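Local atomic coordinates of HIAXHD3 (Humicola insolens, PDB entry 3ZXK), a protein that hydrolyses alpha-L-arabinofuranosidic linkages as a family 43 glycoside hydrolase, probably removing arabinose side chains from arabinoxylan. Residues A157-I163 and T190-M196; D212-L217 and A230-R236; M392-A398 and G411-G416. One frame throughout, in Å; residues are numbered along the deposited sequence.

Contact 1: A157-I163 and T190-M196; sequences AYGNPTI and TVEGARM. With XYP (beta-D-xylopyranose), chain C; XYP (beta-D-xylopyranose), chain B.
Asn160 and Glu192 reach the same spot by different torsions: CG of Asn160 stands anti to its backbone N (chi1 167°), whereas CG of Glu192 is tucked between its own N and carbonyl carbon (chi1 66°), with the chain extended beyond. The two side chains then run alongside each other, amide and carboxylate planes 79° apart, and Asn160 ND2 donates to Glu192 OE1 at 2.8 Å, in the plane of the amide but above that of the carboxylate. Tyr142 OH is a second partner of OE1, while Glu192 OE2 accepts from O3 of the chain C xylose at 2.9 Å. Asparagine suits its place because its N-H probably helps to orient the carboxylate while its OD1 rests on Thr190 CG2. A cis peptide turns the chain at Pro161, whose O accepts from Val191 N at 3.2 Å. Gly159 precedes this turn with backbone angles at which a CB would strike neighbouring carbonyl oxygens. Its own O receives a hydrogen bond from a water that in turn accepts from Ala194 N (3.0 Å), filling the place of a direct strand bond. Beyond it small residues allow close packing, with Ala157 CB 3.9 Å from Ala194 CB, and Ile163 crosses Val191 at about a right angle. Neighbouring blades thus meet beside the glycan pocket, as in the five-bladed beta-propeller of family 43.

Contact 2: D212-L217 and A230-R236; sequences DAEYVL and ARTLVSR
From Ala213 against Ser235 to Leu217 against Ala230 the backbones pair as antiparallel strands, the axes of 213-217 and 230-232 lying at 143°, with a classic beta bulge where Leu233 and Val234 both face Glu214. Glu214 O accepts from both bulge amides, Leu233 N at 2.8 Å and Val234 N at 3.1 Å, so the extra residue leaves neither N-H without a partner. The bulge puts Leu233 on the same side as Glu214, where its CD2 lies alongside Glu214 CG. This is the outer hairpin of a propeller blade, and the chain turns a corner at Leu233. At one end Leu217 CD2 presses on Ala230 CB at 3.4 Å, tighter than usual, a spot suited to alanine. At the other, just beyond the paired strands, Asp212 OD2 offers its anti lone pair to Arg236 NH1 at 2.9 Å, in the guanidinium plane; a bend at chi3 (69°) swings the arginine back to it. Asp212 OD1 meanwhile pairs with Arg209, and an alanine here would probably leave both arginines without their acidic mate and Arg236 freer to turn. Between these ends, Tyr215 passes obliquely by Thr232, whose OG1 is 3.7 Å from Tyr215 CE1. Tyr215 OH bonds to Gln189 and accepts from a water (2.7 Å) that also bonds Ser235 OG, joining the buried ring to the exposed serine.

Contact 3: M392-A398 and G411-G416; sequences MRDGDRA and GVWKQG
The guanidinium of Arg397 lies flat on the Trp413 ring, and this pair is the tightly packed part of one face. The arginine leaves its strand with CG anti to the carbonyl carbon (chi1 -61°) and stays extended to NE, so the whole chain runs over the indole: Arg397 CG sits 3.7 Å from the centroid of the five-membered ring as a CH-pi contact, and CZ 3.8 Å from that of the six-membered ring as a cation-pi contact, the planes only 7° apart. Tryptophan suits the place because its long face takes both the methylenes and the charge; its NE1 is held by Tyr409 OH. On the other face, Met392 SD touches Val412 CG1 at 3.7 Å, and Met392 and Ala398 also pack on Val524 of the facing sheet, apolar residues in a buried layer. Lys414 lays its CB against Met392 CB, and bends at chi2 and chi4 bring Lys414 NZ to Met392 O at 3.0 Å, above the carbonyl plane. Toward the open end water enters the joint. One molecule donates to both Asp396 O and Lys414 O, and another accepts from Arg397 NE and Gln415 NE2 at the edge of the guanidinium. Here the first segment makes a type II turn from Arg393 to Asp396, with Gly395 in the third position that favours glycine; Gly395 N donates to Lys414 O at 2.8 Å. Arg393 N donates to Asp396 OD2 at 2.7 Å, which steadies the turn. Farther out, Asp394 OD1 accepts from Gly416 N at 2.8 Å, one hydrogen bond close to solvent, beside the exposed Gly416. Such an antiparallel hairpin, with one face packed on a second sheet, fits the concanavalin A-like beta-sandwich.

How the contacts relate
Following the chain from the N terminus, the three contacts come in series, none nested in or crossing another. Contact 1 closes a 26-residue excursion that holds most of strand 163-168 and strand 175-183, tying one propeller blade to the next. The chain then passes through strand 202-209 into contact 2, which closes the 12-residue link of a hairpin in that next blade. These two touch, Val191 CG1 packing on Tyr215 CD2 at 4.0 Å, so the same sheet is held near the glycan and at its outer edge. Contact 3 closes another hairpin, far along in the C-terminal sandwich; its centre lies about 49 Å from that of contact 1 and about 53 Å from that of contact 2.

Contact 1: A157-I163 and T190-M196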
loop_
_atom_site.group_PDB
_atom_site.type_symbol
_atom_site.label_atom_id
_atom_site.label_comp_id
_atom_site.label_asym_id
_atom_site.label_seq_id
_atom_site.Cartn_x
_atom_site.Cartn_y
_atom_site.Cartn_z
ATOM N N ALA A 157 3.999 -1.343 21.565
ATOM C CA ALA A 157 2.769 -0.709 21.985
ATOM C C ALA A 157 1.657 -1.155 21.013
ATOM O O ALA A 157 1.881 -1.277 19.797
ATOM C CB ALA A 157 2.925 0.821 22.008
ATOM N N TYR A 158 0.462 -1.428 21.541
ATOM C CA TYR A 158 -0.626 -1.909 20.696
ATOM C C TYR A 158 -1.953 -1.722 21.361
ATOM O O TYR A 158 -2.007 -1.415 22.547
ATOM C CB TYR A 158 -0.418 -3.395 20.347
ATOM C CG TYR A 158 -0.545 -4.309 21.542
ATOM C CD1 TYR A 158 0.529 -4.518 22.405
ATOM C CD2 TYR A 158 -1.745 -4.985 21.796
ATOM C CE1 TYR A 158 0.416 -5.367 23.504
ATOM C CE2 TYR A 158 -1.871 -5.841 22.883
ATOM C CZ TYR A 158 -0.778 -6.042 23.732
ATOM O OH TYR A 158 -0.907 -6.879 24.819
ATOM N N GLY A 159 -3.025 -1.880 20.592
ATOM C CA GLY A 159 -4.351 -1.972 21.220
ATOM C C GLY A 159 -5.358 -1.028 20.616
ATOM O O GLY A 159 -5.017 -0.122 19.861
ATOM N N ASN A 160 -6.614 -1.280 20.966
ATOM C CA ASN A 160 -7.765 -0.460 20.629
ATOM C C ASN A 160 -8.891 -1.057 21.484
ATOM O O ASN A 160 -9.164 -2.261 21.396
ATOM C CB ASN A 160 -8.080 -0.527 19.119
ATOM C CG ASN A 160 -9.447 0.063 18.768
ATOM O OD1 ASN A 160 -10.386 0.046 19.576
ATOM N ND2 ASN A 160 -9.580 0.561 17.548
ATOM N N PRO A 161 -9.556 -0.238 22.308
ATOM C CA PRO A 161 -9.555 1.209 22.394
ATOM C C PRO A 161 -8.537 1.801 23.365
ATOM O O PRO A 161 -8.419 3.039 23.468
ATOM C CB PRO A 161 -10.975 1.509 22.903
ATOM C CG PRO A 161 -11.273 0.362 23.807
ATOM C CD PRO A 161 -10.648 -0.833 23.116
ATOM N N THR A 162 -7.819 0.927 24.069
ATOM C CA THR A 162 -6.816 1.329 25.059
ATOM C C THR A 162 -5.493 0.722 24.691
ATOM O O THR A 162 -5.426 -0.259 23.924
ATOM C CB THR A 162 -7.212 0.909 26.482
ATOM O OG1 THR A 162 -7.468 -0.496 26.496
ATOM C CG2 THR A 162 -8.481 1.615 26.889
ATOM N N ILE A 163 -4.418 1.332 25.192
ATOM C CA ILE A 163 -3.071 0.945 24.763
ATOM C C ILE A 163 -2.389 0.075 25.808
ATOM O O ILE A 163 -2.493 0.357 26.996
ATOM C CB ILE A 163 -2.196 2.173 24.413
ATOM C CG1 ILE A 163 -2.929 3.060 23.388
ATOM C CG2 ILE A 163 -0.843 1.738 23.837
ATOM C CD1 ILE A 163 -3.290 2.372 22.071
ATOM N N THR A 190 -12.070 6.218 21.688
ATOM C CA THR A 190 -11.216 5.169 21.138
ATOM C C THR A 190 -9.898 5.727 20.611
ATOM O O THR A 190 -9.891 6.674 19.833
ATOM C CB THR A 190 -11.949 4.472 19.992
ATOM O OG1 THR A 190 -13.129 3.855 20.514
ATOM C CG2 THR A 190 -11.058 3.421 19.304
ATOM N N VAL A 191 -8.783 5.154 21.056
ATOM C CA VAL A 191 -7.530 5.376 20.354
ATOM C C VAL A 191 -6.948 4.074 19.787
ATOM O O VAL A 191 -7.309 2.977 20.221
ATOM C CB VAL A 191 -6.498 6.140 21.216
ATOM C CG1 VAL A 191 -7.084 7.483 21.685
ATOM C CG2 VAL A 191 -6.036 5.316 22.420
ATOM N N GLU A 192 -6.103 4.211 18.769
ATOM C CA GLU A 192 -5.441 3.069 18.105
ATOM C C GLU A 192 -4.222 3.615 17.340
ATOM O O GLU A 192 -3.777 4.730 17.563
ATOM C CB GLU A 192 -6.411 2.294 17.169
ATOM C CG GLU A 192 -6.912 3.045 15.932
ATOM C CD GLU A 192 -7.709 2.171 14.952
ATOM O OE1 GLU A 192 -8.050 1.002 15.258
ATOM O OE2 GLU A 192 -8.028 2.651 13.844
ATOM N N GLY A 193 -3.647 2.814 16.457
ATOM C CA GLY A 193 -2.560 3.305 15.597
ATOM C C GLY A 193 -1.224 3.591 16.262
ATOM O O GLY A 193 -0.432 4.388 15.721
ATOM N N ALA A 194 -0.924 2.928 17.391
ATOM C CA ALA A 194 0.316 3.145 18.134
ATOM C C ALA A 194 1.610 3.124 17.297
ATOM O O ALA A 194 1.845 2.231 16.483
ATOM C CB ALA A 194 0.418 2.164 19.315
ATOM N N ARG A 195 2.441 4.136 17.543
ATOM C CA ARG A 195 3.846 4.137 17.142
ATOM C C ARG A 195 4.616 4.476 18.406
ATOM O O ARG A 195 4.150 5.326 19.201
ATOM C CB ARG A 195 4.123 5.139 16.006
ATOM C CG ARG A 195 4.083 4.527 14.600
ATOM C CD ARG A 195 2.665 4.333 14.132
ATOM N NE ARG A 195 2.673 3.652 12.838
ATOM C CZ ARG A 195 2.794 2.334 12.682
ATOM N NH1 ARG A 195 2.935 1.544 13.740
ATOM N NH2 ARG A 195 2.733 1.804 11.471
ATOM N N MET A 196 5.761 3.840 18.635
ATOM C CA MET A 196 6.468 4.005 19.916
ATOM C C MET A 196 7.901 4.540 19.723
ATOM O O MET A 196 8.614 4.110 18.793
ATOM C CB MET A 196 6.478 2.686 20.703
ATOM C CG MET A 196 6.972 2.829 22.151
ATOM S SD MET A 196 6.725 1.273 23.027
ATOM C CE MET A 196 7.202 1.681 24.704
HETATM C C1 XYP C . -12.537 3.263 11.213
HETATM C C2 XYP C . -11.063 2.926 11.465
HETATM C C3 XYP C . -10.819 1.422 11.472
HETATM C C4 XYP C . -11.681 0.763 12.545
HETATM C C5 XYP C . -12.899 1.617 12.900
HETATM O O2 XYP C . -10.231 3.489 10.447
HETATM O O3 XYP C . -9.431 1.161 11.727
HETATM O O4 XYP C . -11.641 -0.638 12.266
HETATM O O5 XYP C . -13.405 2.238 11.720
HETATM C C1 XYP B . -11.886 -1.367 13.483
HETATM C C2 XYP B . -12.368 -2.769 13.117
HETATM C C3 XYP B . -12.455 -3.643 14.372
HETATM C C4 XYP B . -11.104 -3.640 15.092
HETATM C C5 XYP B . -10.757 -2.205 15.473
HETATM O O2 XYP B . -13.633 -2.698 12.450
HETATM O O3 XYP B . -12.820 -4.974 14.002
HETATM O O4 XYP B . -11.087 -4.493 16.246
HETATM O O5 XYP B . -10.678 -1.433 14.264
HETATM O O HOH W 1 -2.506 0.878 18.890
#

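Contact 2: D212-L217 and A230-R236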
loop_
_atom_site.group_PDB
_atom_site.type_symbol
_atom_site.label_atom_id
_atom_site.label_comp_id
_atom_site.label_asym_id
_atom_site.label_seq_id
_atom_site.Cartn_x
_atom_site.Cartn_y
_atom_site.Cartn_z
ATOM N N ASP A 212 -9.778 11.509 12.956
ATOM C CA ASP A 212 -9.621 12.954 12.842
ATOM C C ASP A 212 -8.594 13.588 13.771
ATOM O O ASP A 212 -8.411 14.800 13.708
ATOM C CB ASP A 212 -10.990 13.647 13.010
ATOM C CG ASP A 212 -11.598 13.447 14.392
ATOM O OD1 ASP A 212 -11.102 12.623 15.196
ATOM O OD2 ASP A 212 -12.591 14.151 14.686
ATOM N N ALA A 213 -7.937 12.798 14.613
ATOM C CA ALA A 213 -6.999 13.364 15.592
ATOM C C ALA A 213 -5.838 12.452 15.841
ATOM O O ALA A 213 -5.947 11.231 15.654
ATOM C CB ALA A 213 -7.676 13.717 16.943
ATOM N N GLU A 214 -4.726 13.062 16.242
ATOM C CA GLU A 214 -3.541 12.347 16.706
ATOM C C GLU A 214 -3.169 12.902 18.087
ATOM O O GLU A 214 -3.150 14.122 18.266
ATOM C CB GLU A 214 -2.381 12.542 15.743
ATOM C CG GLU A 214 -1.168 11.659 16.053
ATOM C CD GLU A 214 -1.340 10.212 15.552
ATOM O OE1 GLU A 214 -2.399 9.888 14.975
ATOM O OE2 GLU A 214 -0.421 9.389 15.758
ATOM N N TYR A 215 -2.915 12.001 19.038
ATOM C CA TYR A 215 -2.433 12.376 20.359
ATOM C C TYR A 215 -1.003 11.934 20.533
ATOM O O TYR A 215 -0.570 10.940 19.955
ATOM C CB TYR A 215 -3.329 11.804 21.471
ATOM C CG TYR A 215 -4.802 12.172 21.344
ATOM C CD1 TYR A 215 -5.199 13.470 21.027
ATOM C CD2 TYR A 215 -5.790 11.221 21.552
ATOM C CE1 TYR A 215 -6.545 13.808 20.915
ATOM C CE2 TYR A 215 -7.135 11.542 21.452
ATOM C CZ TYR A 215 -7.508 12.843 21.135
ATOM O OH TYR A 215 -8.840 13.181 21.017
ATOM N N VAL A 216 -0.248 12.717 21.283
ATOM C CA VAL A 216 1.076 12.292 21.700
ATOM C C VAL A 216 1.007 11.897 23.160
ATOM O O VAL A 216 0.519 12.663 23.994
ATOM C CB VAL A 216 2.201 13.324 21.374
ATOM C CG1 VAL A 216 1.836 14.748 21.779
ATOM C CG2 VAL A 216 3.522 12.874 22.017
ATOM N N LEU A 217 1.419 10.673 23.466
ATOM C CA LEU A 217 1.478 10.217 24.863
ATOM C C LEU A 217 2.929 10.191 25.326
ATOM O O LEU A 217 3.803 9.842 24.544
ATOM C CB LEU A 217 0.901 8.807 25.011
ATOM C CG LEU A 217 -0.359 8.477 24.225
ATOM C CD1 LEU A 217 -0.759 7.036 24.492
ATOM C CD2 LEU A 217 -1.448 9.449 24.580
ATOM N N ALA A 230 -1.364 12.343 27.994
ATOM C CA ALA A 230 -1.556 12.760 26.596
ATOM C C ALA A 230 -1.583 14.276 26.407
ATOM O O ALA A 230 -1.967 15.017 27.319
ATOM C CB ALA A 230 -2.843 12.166 26.035
ATOM N N ARG A 231 -1.178 14.709 25.210
ATOM C CA ARG A 231 -1.497 16.028 24.667
ATOM C C ARG A 231 -1.968 15.827 23.241
ATOM O O ARG A 231 -1.631 14.852 22.609
ATOM C CB ARG A 231 -0.262 16.929 24.616
ATOM C CG ARG A 231 0.223 17.419 25.966
ATOM C CD ARG A 231 1.175 18.593 25.813
ATOM N NE ARG A 231 1.652 19.021 27.124
ATOM C CZ ARG A 231 2.472 20.041 27.331
ATOM N NH1 ARG A 231 2.907 20.758 26.305
ATOM N NH2 ARG A 231 2.864 20.341 28.570
ATOM N N THR A 232 -2.730 16.779 22.725
ATOM C CA THR A 232 -3.132 16.739 21.328
ATOM C C THR A 232 -1.959 17.108 20.426
ATOM O O THR A 232 -1.228 18.066 20.695
ATOM C CB THR A 232 -4.305 17.689 21.124
ATOM O OG1 THR A 232 -5.408 17.201 21.904
ATOM C CG2 THR A 232 -4.700 17.776 19.633
ATOM N N LEU A 233 -1.753 16.338 19.374
ATOM C CA LEU A 233 -0.811 16.740 18.328
ATOM C C LEU A 233 -1.576 17.441 17.191
ATOM O O LEU A 233 -1.215 18.549 16.756
ATOM C CB LEU A 233 -0.027 15.519 17.824
ATOM C CG LEU A 233 1.118 15.771 16.847
ATOM C CD1 LEU A 233 2.185 16.676 17.451
ATOM C CD2 LEU A 233 1.701 14.432 16.430
ATOM N N VAL A 234 -2.621 16.799 16.698
ATOM C CA VAL A 234 -3.550 17.471 15.792
ATOM C C VAL A 234 -4.954 17.023 16.124
ATOM O O VAL A 234 -5.181 15.875 16.529
ATOM C CB VAL A 234 -3.307 17.207 14.284
ATOM C CG1 VAL A 234 -1.979 17.783 13.799
ATOM C CG2 VAL A 234 -3.502 15.733 13.936
ATOM N N SER A 235 -5.917 17.909 15.922
ATOM C CA SER A 235 -7.313 17.492 16.060
ATOM C C SER A 235 -8.136 18.277 15.082
ATOM O O SER A 235 -8.244 19.518 15.192
ATOM C CB SER A 235 -7.815 17.695 17.486
ATOM O OG SER A 235 -9.163 17.257 17.609
ATOM N N ARG A 236 -8.674 17.555 14.102
ATOM C CA ARG A 236 -9.506 18.132 13.039
ATOM C C ARG A 236 -8.790 19.326 12.406
ATOM O O ARG A 236 -9.405 20.357 12.143
ATOM C CB ARG A 236 -10.887 18.526 13.586
ATOM C CG ARG A 236 -11.644 17.333 14.185
ATOM C CD ARG A 236 -13.081 17.663 14.609
ATOM N NE ARG A 236 -13.940 17.914 13.449
ATOM C CZ ARG A 236 -14.528 16.973 12.717
ATOM N NH1 ARG A 236 -14.358 15.682 13.004
ATOM N NH2 ARG A 236 -15.281 17.331 11.675
HETATM O O HOH W 2 -9.505 15.575 19.840
#

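Contact 3: M392-A398 and G411-G416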
loop_
_atom_site.group_PDB
_atom_site.type_symbol
_atom_site.label_atom_id
_atom_site.label_comp_id
_atom_site.label_asym_id
_atom_site.label_seq_id
_atom_site.Cartn_x
_atom_site.Cartn_y
_atom_site.Cartn_z
ATOM N N MET A 392 -5.405 -17.099 -25.789
ATOM C CA MET A 392 -6.705 -17.308 -25.129
ATOM C C MET A 392 -7.462 -18.505 -25.687
ATOM O O MET A 392 -7.408 -18.785 -26.899
ATOM C CB MET A 392 -7.586 -16.079 -25.234
ATOM C CG MET A 392 -7.003 -14.910 -24.479
ATOM S SD MET A 392 -8.053 -13.453 -24.560
ATOM C CE MET A 392 -9.259 -13.805 -23.291
ATOM N N ARG A 393 -8.155 -19.212 -24.804
ATOM C CA ARG A 393 -8.981 -20.359 -25.200
ATOM C C ARG A 393 -10.462 -20.066 -24.951
ATOM O O ARG A 393 -10.797 -19.094 -24.253
ATOM C CB ARG A 393 -8.504 -21.614 -24.449
ATOM C CG ARG A 393 -7.129 -22.063 -24.925
ATOM C CD ARG A 393 -6.613 -23.311 -24.224
ATOM N NE ARG A 393 -7.247 -24.534 -24.729
ATOM C CZ ARG A 393 -6.793 -25.267 -25.749
ATOM N NH1 ARG A 393 -5.681 -24.924 -26.395
ATOM N NH2 ARG A 393 -7.459 -26.351 -26.127
ATOM N N ASP A 394 -11.343 -20.894 -25.513
ATOM C CA ASP A 394 -12.783 -20.729 -25.326
ATOM C C ASP A 394 -13.183 -20.487 -23.845
ATOM O O ASP A 394 -12.860 -21.258 -22.936
ATOM C CB ASP A 394 -13.470 -21.964 -25.892
ATOM C CG ASP A 394 -14.993 -21.878 -25.875
ATOM O OD1 ASP A 394 -15.548 -20.768 -25.874
ATOM O OD2 ASP A 394 -15.629 -22.966 -25.851
ATOM N N GLY A 395 -13.902 -19.391 -23.631
ATOM C CA GLY A 395 -14.393 -18.989 -22.323
ATOM C C GLY A 395 -13.450 -18.079 -21.549
ATOM O O GLY A 395 -13.787 -17.635 -20.473
ATOM N N ASP A 396 -12.260 -17.799 -22.079
ATOM C CA ASP A 396 -11.303 -16.967 -21.356
ATOM C C ASP A 396 -11.699 -15.492 -21.391
ATOM O O ASP A 396 -12.333 -15.008 -22.360
ATOM C CB ASP A 396 -9.889 -17.125 -21.907
ATOM C CG ASP A 396 -9.258 -18.504 -21.599
ATOM O OD1 ASP A 396 -9.896 -19.295 -20.899
ATOM O OD2 ASP A 396 -8.152 -18.802 -22.111
ATOM N N ARG A 397 -11.387 -14.802 -20.296
ATOM C CA ARG A 397 -11.657 -13.389 -20.159
ATOM C C ARG A 397 -10.360 -12.770 -19.618
ATOM O O ARG A 397 -9.859 -13.178 -18.576
ATOM C CB ARG A 397 -12.848 -13.177 -19.215
ATOM C CG ARG A 397 -14.152 -13.818 -19.689
ATOM C CD ARG A 397 -15.284 -13.410 -18.792
ATOM N NE ARG A 397 -16.523 -13.973 -19.316
ATOM C CZ ARG A 397 -17.684 -13.959 -18.666
ATOM N NH1 ARG A 397 -17.757 -13.359 -17.473
ATOM N NH2 ARG A 397 -18.772 -14.524 -19.200
ATOM N N ALA A 398 -9.810 -11.792 -20.318
ATOM C CA ALA A 398 -8.568 -11.169 -19.862
ATOM C C ALA A 398 -8.652 -9.664 -20.111
ATOM O O ALA A 398 -9.443 -9.230 -20.972
ATOM C CB ALA A 398 -7.391 -11.762 -20.614
ATOM N N GLY A 411 -11.501 -5.363 -21.856
ATOM C CA GLY A 411 -10.743 -6.584 -22.067
ATOM C C GLY A 411 -11.193 -7.343 -23.271
ATOM O O GLY A 411 -11.910 -6.815 -24.138
ATOM N N VAL A 412 -10.730 -8.584 -23.334
ATOM C CA VAL A 412 -11.017 -9.461 -24.458
ATOM C C VAL A 412 -11.720 -10.696 -23.927
ATOM O O VAL A 412 -11.303 -11.276 -22.912
ATOM C CB VAL A 412 -9.733 -9.889 -25.205
ATOM C CG1 VAL A 412 -10.037 -10.845 -26.380
ATOM C CG2 VAL A 412 -8.971 -8.668 -25.711
ATOM N N TRP A 413 -12.833 -11.027 -24.570
ATOM C CA TRP A 413 -13.559 -12.282 -24.339
ATOM C C TRP A 413 -13.354 -13.175 -25.546
ATOM O O TRP A 413 -13.601 -12.773 -26.702
ATOM C CB TRP A 413 -15.061 -12.031 -24.125
ATOM C CG TRP A 413 -15.406 -11.487 -22.770
ATOM C CD1 TRP A 413 -14.553 -10.959 -21.823
ATOM C CD2 TRP A 413 -16.726 -11.454 -22.191
ATOM N NE1 TRP A 413 -15.245 -10.587 -20.707
ATOM C CE2 TRP A 413 -16.579 -10.870 -20.866
ATOM C CE3 TRP A 413 -17.986 -11.840 -22.634
ATOM C CZ2 TRP A 413 -17.675 -10.707 -20.011
ATOM C CZ3 TRP A 413 -19.077 -11.683 -21.784
ATOM C CH2 TRP A 413 -18.928 -11.127 -20.505
ATOM N N LYS A 414 -12.876 -14.380 -25.280
ATOM C CA LYS A 414 -12.750 -15.432 -26.303
ATOM C C LYS A 414 -13.947 -16.391 -26.139
ATOM O O LYS A 414 -14.100 -17.027 -25.101
ATOM C CB LYS A 414 -11.409 -16.187 -26.156
ATOM C CG LYS A 414 -11.113 -17.173 -27.303
ATOM C CD LYS A 414 -10.679 -16.453 -28.580
ATOM C CE LYS A 414 -10.300 -17.422 -29.678
ATOM N NZ LYS A 414 -9.035 -18.111 -29.326
ATOM N N GLN A 415 -14.819 -16.447 -27.140
ATOM C CA GLN A 415 -15.931 -17.406 -27.153
ATOM C C GLN A 415 -15.860 -18.184 -28.444
ATOM O O GLN A 415 -15.899 -17.600 -29.524
ATOM C CB GLN A 415 -17.290 -16.704 -26.934
ATOM C CG GLN A 415 -17.358 -15.890 -25.629
ATOM C CD GLN A 415 -18.579 -15.000 -25.556
ATOM O OE1 GLN A 415 -19.092 -14.506 -26.573
ATOM N NE2 GLN A 415 -19.071 -14.807 -24.359
ATOM N N GLY A 416 -15.729 -19.502 -28.342
ATOM C CA GLY A 416 -15.479 -20.311 -29.536
ATOM C C GLY A 416 -14.235 -19.797 -30.230
ATOM O O GLY A 416 -13.154 -19.640 -29.606
HETATM O O HOH W 3 -15.121 -15.591 -22.872
HETATM O O HOH W 4 -17.422 -15.302 -21.909
#